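Local coordinates for protein histidinol-phosphate aminotransferase (Clostridium acetobutylicum, PDB 3FTB) that probably acts as a pyridoxal 5'-phosphate-dependent aminotransferase that interconverts histidinol phosphate and imidazole acetol phosphate in histidine biosynthesis, at residues Ser121-Tyr126 against Ile139-Asp144; His168-Ala173 against Lys178-Asp183. One frame throughout, in Å; residues are numbered along the deposited sequence.

Contact 1: Ser121-Tyr126 against Ile139-Asp144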
loop_
_atom_site.group_PDB
_atom_site.type_symbol
_atom_site.label_atom_id
_atom_site.label_comp_id
_atom_site.label_asym_id
_atom_site.label_seq_id
_atom_site.Cartn_x
_atom_site.Cartn_y
_atom_site.Cartn_z
ATOM N N SER A 121 22.414 -6.442 -10.152
ATOM C CA SER A 121 23.314 -6.128 -11.260
ATOM C C SER A 121 22.518 -5.906 -12.547
ATOM O O SER A 121 21.551 -6.622 -12.823
ATOM C CB SER A 121 24.331 -7.251 -11.461
ATOM O OG SER A 121 24.958 -7.584 -10.239
ATOM N N VAL A 122 22.924 -4.912 -13.328
ATOM C CA VAL A 122 22.188 -4.548 -14.530
ATOM C C VAL A 122 23.005 -4.766 -15.793
ATOM O O VAL A 122 24.159 -4.338 -15.893
ATOM C CB VAL A 122 21.708 -3.082 -14.477
ATOM C CG1 VAL A 122 21.347 -2.580 -15.866
ATOM C CG2 VAL A 122 20.522 -2.962 -13.544
ATOM N N VAL A 123 22.378 -5.434 -16.753
ATOM C CA VAL A 123 22.936 -5.656 -18.080
ATOM C C VAL A 123 21.892 -5.161 -19.080
ATOM O O VAL A 123 20.719 -5.511 -18.966
ATOM C CB VAL A 123 23.197 -7.153 -18.311
ATOM C CG1 VAL A 123 23.726 -7.403 -19.711
ATOM C CG2 VAL A 123 24.155 -7.689 -17.253
ATOM N N PHE A 124 22.297 -4.344 -20.047
ATOM C CA PHE A 124 21.332 -3.758 -20.988
ATOM C C PHE A 124 21.235 -4.490 -22.336
ATOM O O PHE A 124 22.227 -5.026 -22.856
ATOM C CB PHE A 124 21.604 -2.256 -21.216
ATOM C CG PHE A 124 21.235 -1.369 -20.040
ATOM C CD1 PHE A 124 19.908 -1.201 -19.659
ATOM C CD2 PHE A 124 22.214 -0.687 -19.330
ATOM C CE1 PHE A 124 19.567 -0.389 -18.584
ATOM C CE2 PHE A 124 21.880 0.135 -18.248
ATOM C CZ PHE A 124 20.563 0.287 -17.877
ATOM N N SER A 125 20.020 -4.529 -22.883
ATOM C CA SER A 125 19.816 -4.911 -24.274
ATOM C C SER A 125 19.039 -3.797 -24.976
ATOM O O SER A 125 17.925 -3.432 -24.559
ATOM C CB SER A 125 19.081 -6.250 -24.401
ATOM O OG SER A 125 18.938 -6.619 -25.768
ATOM N N TYR A 126 19.636 -3.246 -26.028
ATOM C CA TYR A 126 19.073 -2.072 -26.686
ATOM C C TYR A 126 18.165 -2.416 -27.861
ATOM O O TYR A 126 18.513 -3.245 -28.707
ATOM C CB TYR A 126 20.200 -1.161 -27.172
ATOM C CG TYR A 126 20.930 -0.423 -26.065
ATOM C CD1 TYR A 126 21.893 -1.060 -25.298
ATOM C CD2 TYR A 126 20.656 0.913 -25.797
ATOM C CE1 TYR A 126 22.562 -0.395 -24.290
ATOM C CE2 TYR A 126 21.321 1.591 -24.793
ATOM C CZ TYR A 126 22.275 0.934 -24.041
ATOM O OH TYR A 126 22.939 1.610 -23.036
ATOM N N ILE A 139 18.934 -13.470 -26.358
ATOM C CA ILE A 139 19.447 -14.835 -26.369
ATOM C C ILE A 139 20.908 -14.878 -25.925
ATOM O O ILE A 139 21.261 -15.604 -24.995
ATOM C CB ILE A 139 19.379 -15.458 -27.775
ATOM C CG1 ILE A 139 17.961 -15.387 -28.353
ATOM C CG2 ILE A 139 19.881 -16.889 -27.734
ATOM C CD1 ILE A 139 17.106 -16.586 -28.052
ATOM N N SER A 140 21.749 -14.096 -26.596
ATOM C CA SER A 140 23.193 -14.152 -26.379
ATOM C C SER A 140 23.624 -13.623 -25.017
ATOM O O SER A 140 24.812 -13.602 -24.707
ATOM C CB SER A 140 23.920 -13.390 -27.483
ATOM O OG SER A 140 23.593 -12.014 -27.443
ATOM N N LYS A 141 22.659 -13.192 -24.210
ATOM C CA LYS A 141 22.945 -12.616 -22.895
ATOM C C LYS A 141 22.276 -13.388 -21.758
ATOM O O LYS A 141 22.514 -13.111 -20.583
ATOM C CB LYS A 141 22.457 -11.164 -22.829
ATOM C CG LYS A 141 23.316 -10.154 -23.555
ATOM C CD LYS A 141 22.629 -8.808 -23.586
ATOM C CE LYS A 141 23.596 -7.760 -24.072
ATOM N NZ LYS A 141 24.552 -8.411 -24.997
ATOM N N ILE A 142 21.430 -14.351 -22.105
ATOM C CA ILE A 142 20.563 -14.959 -21.104
ATOM C C ILE A 142 21.263 -15.900 -20.120
ATOM O O ILE A 142 20.693 -16.241 -19.089
ATOM C CB ILE A 142 19.337 -15.648 -21.733
ATOM C CG1 ILE A 142 18.107 -15.396 -20.860
ATOM C CG2 ILE A 142 19.607 -17.130 -21.953
ATOM C CD1 ILE A 142 16.856 -16.042 -21.386
ATOM N N ASP A 143 22.489 -16.313 -20.425
ATOM C CA ASP A 143 23.322 -17.011 -19.441
ATOM C C ASP A 143 24.125 -16.028 -18.580
ATOM O O ASP A 143 24.782 -16.423 -17.626
ATOM C CB ASP A 143 24.286 -17.992 -20.123
ATOM C CG ASP A 143 23.779 -19.423 -20.114
ATOM O OD1 ASP A 143 22.877 -19.738 -19.309
ATOM O OD2 ASP A 143 24.298 -20.237 -20.908
ATOM N N ASP A 144 24.090 -14.751 -18.933
ATOM C CA ASP A 144 24.824 -13.731 -18.187
ATOM C C ASP A 144 24.040 -13.222 -16.976
ATOM O O ASP A 144 24.600 -12.583 -16.082
ATOM C CB ASP A 144 25.172 -12.548 -19.102
ATOM C CG ASP A 144 26.461 -12.760 -19.880
ATOM O OD1 ASP A 144 26.560 -12.262 -21.028
ATOM O OD2 ASP A 144 27.375 -13.419 -19.339
#
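The flat groups of Phe124 serve two different neighbours: its backbone carbonyl meets Lys141, while its ring belongs to the other side of the strand. Val122 CG1 lies against one face of the Phe124 ring, 3.5 Å above the plane and offset toward the rim. The CB of Phe124 points away from the 139-144 segment, and the ring packs near Val105, Glu112 and Ile330. Across the contact, Lys141 CE sits 3.3 Å from Phe124 O, with CD somewhat farther back. This is a contact of the aliphatic chain with a carbonyl oxygen. The Lys141 chain runs extended as far as CE, passing alongside Val123 CG1, which is 4.3 Å from Lys141 CD. It then bends at chi4 (30°), and NZ forms a salt bridge with Asp137. The other carboxylate oxygen of Asp137 accepts a hydrogen bond from Ser125 OG, so one acidic residue links both sides. Strand 121-126 is an outermost strand of the seven-stranded sheet within this chain. Helix 135-141 is the crossover of a beta-alpha-beta unit from strand 121-126 to strand 147-151. It passes strand 100-105, which lies between them and whose Leu102 touches Lys141.

Contact 2: His168-Ala173 against Lys178-Asp183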
loop_
_atom_site.group_PDB
_atom_site.type_symbol
_atom_site.label_atom_id
_atom_site.label_comp_id
_atom_site.label_asym_id
_atom_site.label_seq_id
_atom_site.Cartn_x
_atom_site.Cartn_y
_atom_site.Cartn_z
ATOM N N HIS A 168 11.718 -18.577 -28.635
ATOM C CA HIS A 168 13.072 -19.094 -28.473
ATOM C C HIS A 168 13.680 -18.605 -27.171
ATOM O O HIS A 168 14.424 -19.330 -26.516
ATOM C CB HIS A 168 13.932 -18.710 -29.669
ATOM C CG HIS A 168 13.307 -19.074 -30.977
ATOM N ND1 HIS A 168 13.415 -20.332 -31.528
ATOM C CD2 HIS A 168 12.527 -18.358 -31.824
ATOM C CE1 HIS A 168 12.750 -20.370 -32.669
ATOM N NE2 HIS A 168 12.201 -19.185 -32.870
ATOM N N VAL A 169 13.343 -17.378 -26.785
ATOM C CA VAL A 169 13.761 -16.872 -25.480
ATOM C C VAL A 169 13.031 -17.633 -24.368
ATOM O O VAL A 169 13.642 -18.078 -23.399
ATOM C CB VAL A 169 13.521 -15.337 -25.334
ATOM C CG1 VAL A 169 14.162 -14.803 -24.055
ATOM C CG2 VAL A 169 14.069 -14.602 -26.507
ATOM N N LEU A 170 11.720 -17.796 -24.519
ATOM C CA LEU A 170 10.923 -18.474 -23.517
ATOM C C LEU A 170 11.412 -19.903 -23.307
ATOM O O LEU A 170 11.605 -20.342 -22.172
ATOM C CB LEU A 170 9.445 -18.467 -23.900
ATOM C CG LEU A 170 8.722 -17.131 -23.739
ATOM C CD1 LEU A 170 7.228 -17.366 -23.633
ATOM C CD2 LEU A 170 9.227 -16.367 -22.521
ATOM N N LYS A 171 11.620 -20.624 -24.407
ATOM C CA LYS A 171 12.097 -22.006 -24.340
ATOM C C LYS A 171 13.473 -22.147 -23.702
ATOM O O LYS A 171 13.748 -23.161 -23.091
ATOM C CB LYS A 171 12.107 -22.654 -25.726
ATOM C CG LYS A 171 10.779 -23.263 -26.148
ATOM C CD LYS A 171 10.792 -23.664 -27.625
ATOM C CE LYS A 171 9.569 -24.497 -27.981
ATOM N NZ LYS A 171 8.456 -24.279 -27.010
ATOM N N LEU A 172 14.342 -21.145 -23.861
ATOM C CA LEU A 172 15.655 -21.150 -23.203
ATOM C C LEU A 172 15.562 -20.775 -21.725
ATOM O O LEU A 172 16.206 -21.401 -20.877
ATOM C CB LEU A 172 16.632 -20.193 -23.891
ATOM C CG LEU A 172 17.303 -20.579 -25.211
ATOM C CD1 LEU A 172 18.259 -19.474 -25.627
ATOM C CD2 LEU A 172 18.036 -21.907 -25.099
ATOM N N ALA A 173 14.782 -19.739 -21.420
ATOM C CA ALA A 173 14.566 -19.342 -20.025
ATOM C C ALA A 173 14.059 -20.521 -19.201
ATOM O O ALA A 173 14.669 -20.894 -18.208
ATOM C CB ALA A 173 13.592 -18.170 -19.933
ATOM N N LYS A 178 15.865 -19.614 -15.525
ATOM C CA LYS A 178 15.929 -18.158 -15.547
ATOM C C LYS A 178 14.505 -17.606 -15.412
ATOM O O LYS A 178 13.529 -18.284 -15.756
ATOM C CB LYS A 178 16.569 -17.679 -16.863
ATOM C CG LYS A 178 18.038 -18.108 -17.074
ATOM C CD LYS A 178 18.884 -17.654 -15.900
ATOM C CE LYS A 178 20.100 -18.519 -15.711
ATOM N NZ LYS A 178 21.190 -18.115 -16.609
ATOM N N THR A 179 14.367 -16.390 -14.899
ATOM C CA THR A 179 13.035 -15.801 -14.782
ATOM C C THR A 179 12.850 -14.609 -15.727
ATOM O O THR A 179 13.701 -13.722 -15.802
ATOM C CB THR A 179 12.708 -15.387 -13.328
ATOM O OG1 THR A 179 12.773 -16.532 -12.468
ATOM C CG2 THR A 179 11.314 -14.770 -13.245
ATOM N N ILE A 180 11.739 -14.590 -16.454
ATOM C CA ILE A 180 11.471 -13.470 -17.344
ATOM C C ILE A 180 10.219 -12.710 -16.911
ATOM O O ILE A 180 9.134 -13.275 -16.852
ATOM C CB ILE A 180 11.449 -13.889 -18.849
ATOM C CG1 ILE A 180 10.138 -14.561 -19.238
ATOM C CG2 ILE A 180 12.634 -14.782 -19.190
ATOM C CD1 ILE A 180 9.277 -13.686 -20.100
ATOM N N ILE A 181 10.404 -11.431 -16.585
ATOM C CA ILE A 181 9.338 -10.573 -16.070
ATOM C C ILE A 181 8.765 -9.664 -17.147
ATOM O O ILE A 181 9.463 -8.781 -17.651
ATOM C CB ILE A 181 9.854 -9.655 -14.946
ATOM C CG1 ILE A 181 10.441 -10.477 -13.793
ATOM C CG2 ILE A 181 8.731 -8.733 -14.461
ATOM C CD1 ILE A 181 11.390 -9.682 -12.931
ATOM N N ILE A 182 7.494 -9.860 -17.482
ATOM C CA ILE A 182 6.873 -9.065 -18.538
ATOM C C ILE A 182 5.835 -8.086 -18.018
ATOM O O ILE A 182 4.763 -8.492 -17.556
ATOM C CB ILE A 182 6.218 -9.938 -19.615
ATOM C CG1 ILE A 182 7.194 -10.991 -20.106
ATOM C CG2 ILE A 182 5.852 -9.102 -20.815
ATOM C CD1 ILE A 182 6.733 -11.672 -21.374
ATOM N N ASP A 183 6.162 -6.797 -18.114
ATOM C CA ASP A 183 5.273 -5.721 -17.685
ATOM C C ASP A 183 4.190 -5.439 -18.743
ATOM O O ASP A 183 4.466 -4.868 -19.809
ATOM C CB ASP A 183 6.109 -4.475 -17.388
ATOM C CG ASP A 183 5.265 -3.226 -17.193
ATOM O OD1 ASP A 183 4.020 -3.325 -17.228
ATOM O OD2 ASP A 183 5.859 -2.140 -17.010
#
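Ile180 carries the apolar half of this contact, reaching from its strand to Leu170 and Ala173 on the helix. Its CB points toward the helix and splits into two branches that meet different residues. The short branch ends at once: Ile180 CG2 rests 3.6 Å from Ala173 CB. The longer branch starts at CG1, which lies between the backbone N and the carbonyl carbon (chi1 79°). That torsion sends CG1 toward Leu170, with Ile180 CG1 3.9 Å from Leu170 CD2. At the tip, Ile180 CD1 comes to 3.6 Å from the same Leu170 CD2. One methyl of Leu170 thus covers the outer two carbons of the longer branch, and the two side chains cross at about a right angle. Phe197 also touches Leu170, and Leu207 of strand 207-212 touches Ile180.

The polar half is a backbone bond. Lys178 N donates to Ala173 O at 3.2 Å. The N-H...O angle of 146° makes the bond bent, and the donor is tilted 32° from the carbonyl plane. It ties the last turn of helix 163-176 to the residue just before strand 179-183. Beside it, Lys178 CB is 4.3 Å from Ala173 CB. The rest of the Lys178 chain leads away toward the backbone of Ile142 and Val145.

The helix and strand belong to the beta-alpha-beta unit 147-151, 163-176, 179-183. The small Ala173 methyl is consistent with the close approach here, where Ala173 CA and Lys178 CA are 4.8 Å apart. The chemistry is therefore mostly methyl against methyl in a buried layer, with one backbone bond between the segments, where the helix gives way to the strand.

Contacts 1 and 2 lie along the same side of the seven-stranded sheet, with centres about 12 Å apart. They follow one another along the chain and touch directly. Lys178 NZ of contact 2 lies 3.1 Å from Ile142 O of contact 1, a probable hydrogen bond, and has a longer, weak ion pair with Asp143. Helices 135-141 and 163-176 also pack together, with Ile139 CG2 3.7 Å from Leu172 CD1. Both contacts are structural. Strand 179-183 ends at Asp183, whose OD2 hydrogen-bonds Tyr111 OH. In fold type I aminotransferases an aspartate at this place usually faces the cofactor's pyridine nitrogen, and Asp183 is consistent with that role.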